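Local coordinates for hypothetical protein VPA1032 (Vibrio parahaemolyticus, PDB 1ZBP) that is of unknown function but belongs to the ImpE family, named after a protein encoded with bacterial type VI secretion genes, at residues A[156-161]-A[204-209]. Residues are numbered along the deposited sequence; the frame is centred on the assembly and turned at random.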
ATOM      1  N   ILE A 156      -0.494  -1.523  -9.132  1.00 24.79           N
ATOM      2  CA  ILE A 156       0.287  -1.559  -7.911  1.00 25.19           C
ATOM      3  C   ILE A 156       0.081  -0.169  -7.337  1.00 26.25           C
ATOM      4  O   ILE A 156      -0.346   0.761  -8.052  1.00 25.06           O
ATOM      5  CB  ILE A 156       1.806  -1.790  -8.123  1.00 26.03           C
ATOM      6  CG1 ILE A 156       2.368  -0.765  -9.106  1.00 25.88           C
ATOM      7  CG2 ILE A 156       2.070  -3.223  -8.539  1.00 19.81           C
ATOM      8  CD1 ILE A 156       3.873  -0.634  -9.024  1.00 25.96           C
ATOM      9  N   GLU A 157       0.363  -0.029  -6.049  1.00 25.82           N
ATOM     10  CA  GLU A 157       0.190   1.252  -5.371  1.00 25.88           C
ATOM     11  C   GLU A 157       1.552   1.831  -4.961  1.00 27.26           C
ATOM     12  O   GLU A 157       2.491   1.103  -4.627  1.00 28.53           O
ATOM     13  CB  GLU A 157      -0.680   1.068  -4.130  1.00 25.59           C
ATOM     14  CG  GLU A 157      -2.027   0.378  -4.384  1.00 23.48           C
ATOM     15  CD  GLU A 157      -2.921   0.354  -3.138  1.00 23.72           C
ATOM     16  OE1 GLU A 157      -3.860   1.165  -3.036  1.00 23.02           O
ATOM     17  OE2 GLU A 157      -2.699  -0.487  -2.247  1.00 21.13           O
ATOM     18  N   LEU A 158       1.669   3.147  -5.000  1.00 27.28           N
ATOM     19  CA  LEU A 158       2.918   3.783  -4.626  1.00 27.29           C
ATOM     20  C   LEU A 158       2.612   5.049  -3.886  1.00 26.43           C
ATOM     21  O   LEU A 158       1.631   5.713  -4.173  1.00 25.88           O
ATOM     22  CB  LEU A 158       3.757   4.114  -5.870  1.00 28.12           C
ATOM     23  CG  LEU A 158       4.334   2.956  -6.703  1.00 30.57           C
ATOM     24  CD1 LEU A 158       4.805   3.473  -8.058  1.00 27.22           C
ATOM     25  CD2 LEU A 158       5.490   2.298  -5.943  1.00 30.06           C
ATOM     26  N   PHE A 159       3.450   5.363  -2.909  1.00 25.61           N
ATOM     27  CA  PHE A 159       3.325   6.600  -2.159  1.00 25.33           C
ATOM     28  C   PHE A 159       4.580   7.365  -2.591  1.00 26.23           C
ATOM     29  O   PHE A 159       5.684   6.973  -2.247  1.00 28.51           O
ATOM     30  CB  PHE A 159       3.353   6.335  -0.649  1.00 25.65           C
ATOM     31  CG  PHE A 159       2.130   5.631  -0.128  1.00 26.17           C
ATOM     32  CD1 PHE A 159       0.943   5.618  -0.859  1.00 29.91           C
ATOM     33  CD2 PHE A 159       2.146   5.031   1.117  1.00 26.88           C
ATOM     34  CE1 PHE A 159      -0.206   5.021  -0.359  1.00 28.45           C
ATOM     35  CE2 PHE A 159       0.999   4.429   1.630  1.00 31.61           C
ATOM     36  CZ  PHE A 159      -0.187   4.425   0.887  1.00 29.89           C
ATOM     37  N   SER A 160       4.417   8.431  -3.365  1.00 28.19           N
ATOM     38  CA  SER A 160       5.559   9.207  -3.835  1.00 30.57           C
ATOM     39  C   SER A 160       6.146  10.077  -2.733  1.00 32.57           C
ATOM     40  O   SER A 160       5.487  10.361  -1.725  1.00 32.95           O
ATOM     41  CB  SER A 160       5.152  10.100  -4.999  1.00 29.90           C
ATOM     42  OG  SER A 160       4.243  11.084  -4.578  1.00 32.92           O
ATOM     43  N   THR A 161       7.389  10.501  -2.937  1.00 35.27           N
ATOM     44  CA  THR A 161       8.091  11.346  -1.979  1.00 38.71           C
ATOM     45  C   THR A 161       7.306  12.623  -1.694  1.00 39.05           C
ATOM     46  O   THR A 161       7.149  13.013  -0.544  1.00 41.76           O
ATOM     47  CB  THR A 161       9.501  11.729  -2.501  1.00 41.56           C
ATOM     48  OG1 THR A 161      10.283  10.542  -2.721  1.00 43.70           O
ATOM     49  CG2 THR A 161      10.219  12.610  -1.489  1.00 42.46           C
ATOM     50  N   GLY A 204       9.936   5.196  -4.159  1.00 33.52           N
ATOM     51  CA  GLY A 204       8.851   5.573  -3.283  1.00 30.10           C
ATOM     52  C   GLY A 204       8.594   4.452  -2.306  1.00 29.62           C
ATOM     53  O   GLY A 204       9.496   3.664  -1.995  1.00 28.81           O
ATOM     54  N   HIS A 205       7.360   4.388  -1.818  1.00 27.88           N
ATOM     55  CA  HIS A 205       6.946   3.352  -0.883  1.00 27.22           C
ATOM     56  C   HIS A 205       5.672   2.711  -1.408  1.00 26.73           C
ATOM     57  O   HIS A 205       4.821   3.383  -2.006  1.00 23.14           O
ATOM     58  CB  HIS A 205       6.685   3.948   0.503  1.00 25.53           C
ATOM     59  CG  HIS A 205       7.923   4.439   1.180  1.00 27.66           C
ATOM     60  ND1 HIS A 205       8.446   3.833   2.301  1.00 25.72           N
ATOM     61  CD2 HIS A 205       8.769   5.452   0.871  1.00 27.60           C
ATOM     62  CE1 HIS A 205       9.562   4.450   2.652  1.00 27.19           C
ATOM     63  NE2 HIS A 205       9.780   5.436   1.801  1.00 25.17           N
HETATM   64  N   MSE A 206       5.562   1.407  -1.182  1.00 25.56           N
HETATM   65  CA  MSE A 206       4.412   0.625  -1.600  1.00 27.19           C
HETATM   66  C   MSE A 206       3.694   0.078  -0.372  1.00 27.46           C
HETATM   67  O   MSE A 206       4.308  -0.596   0.463  1.00 27.59           O
HETATM   68  CB  MSE A 206       4.867  -0.553  -2.463  1.00 28.79           C
HETATM   69  CG  MSE A 206       3.734  -1.463  -2.902  1.00 37.17           C
HETATM   70 SE   MSE A 206       4.228  -2.883  -4.111  1.00 47.71          SE
HETATM   71  CE  MSE A 206       4.211  -1.917  -5.792  1.00 42.05           C
ATOM     72  N   PRO A 207       2.396   0.383  -0.221  1.00 24.62           N
ATOM     73  CA  PRO A 207       1.738  -0.173   0.958  1.00 24.94           C
ATOM     74  C   PRO A 207       1.729  -1.695   0.755  1.00 25.46           C
ATOM     75  O   PRO A 207       1.289  -2.190  -0.277  1.00 23.09           O
ATOM     76  CB  PRO A 207       0.345   0.481   0.922  1.00 22.93           C
ATOM     77  CG  PRO A 207       0.114   0.741  -0.523  1.00 21.41           C
ATOM     78  CD  PRO A 207       1.480   1.238  -0.989  1.00 23.88           C
HETATM   79  N   MSE A 208       2.250  -2.418   1.739  1.00 28.29           N
HETATM   80  CA  MSE A 208       2.370  -3.873   1.709  1.00 31.47           C
HETATM   81  C   MSE A 208       1.093  -4.605   2.141  1.00 32.37           C
HETATM   82  O   MSE A 208       1.020  -5.826   2.053  1.00 34.16           O
HETATM   83  CB  MSE A 208       3.540  -4.279   2.620  1.00 35.27           C
HETATM   84  CG  MSE A 208       4.598  -5.170   1.993  1.00 39.29           C
HETATM   85 SE   MSE A 208       5.282  -4.585   0.266  1.00 49.14          SE
HETATM   86  CE  MSE A 208       6.267  -6.221  -0.150  1.00 45.49           C
ATOM     87  N   THR A 209       0.087  -3.859   2.590  1.00 33.01           N
ATOM     88  CA  THR A 209      -1.171  -4.448   3.056  1.00 32.20           C
ATOM     89  C   THR A 209      -2.370  -3.835   2.325  1.00 29.79           C
ATOM     90  O   THR A 209      -2.279  -2.730   1.820  1.00 29.00           O
ATOM     91  CB  THR A 209      -1.340  -4.209   4.574  1.00 34.15           C
ATOM     92  OG1 THR A 209      -2.396  -5.037   5.074  1.00 42.07           O
ATOM     93  CG2 THR A 209      -1.680  -2.764   4.845  1.00 31.21           C
TER
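F159, P207 and M206 bury the most surface where strand 155-159, outermost in a three-stranded mixed sheet, meets strand 202-207, outermost in the eight-stranded antiparallel sheet of this ImpE-family protein. The two strands share a single antiparallel bridge, the hydrogen-bonded pair F159–H205. F159 N donates to H205 O at 2.6 Å; H205 N returns a bond to F159 O at 3.1 Å. Only this one bridge forms, with the segment axes at 132°, yet the next pair, L158 and M206, still brings its CA atoms to 4.6 Å. A CA-H...O contact from L158 CA to H205 O (3.3 Å) adds to the bridge, and side chains supply much of the rest.

The F159 ring lies against the P207 ring. P207 CD stands over the centre of the aromatic face, 4.1 Å from the F159 centroid and 10° off the ring normal, which defines a CH-pi contact. R81 of helix 65-84 touches both residues, and W189 meets F159 edge-to-face. P207 CG also lies 3.5 Å from E157 OE2, whose carboxylate is held by salt bridges to R81 and K241 and a hydrogen bond from OE1 to Y165.

M206, a selenomethionine, reaches I156 with its tip. Its chain is extended as far as SE, passing CG within 3.3 Å of E157 O, then bends at chi3 (-83°), bringing the terminal methyl CE to 3.4 Å from I156 CB.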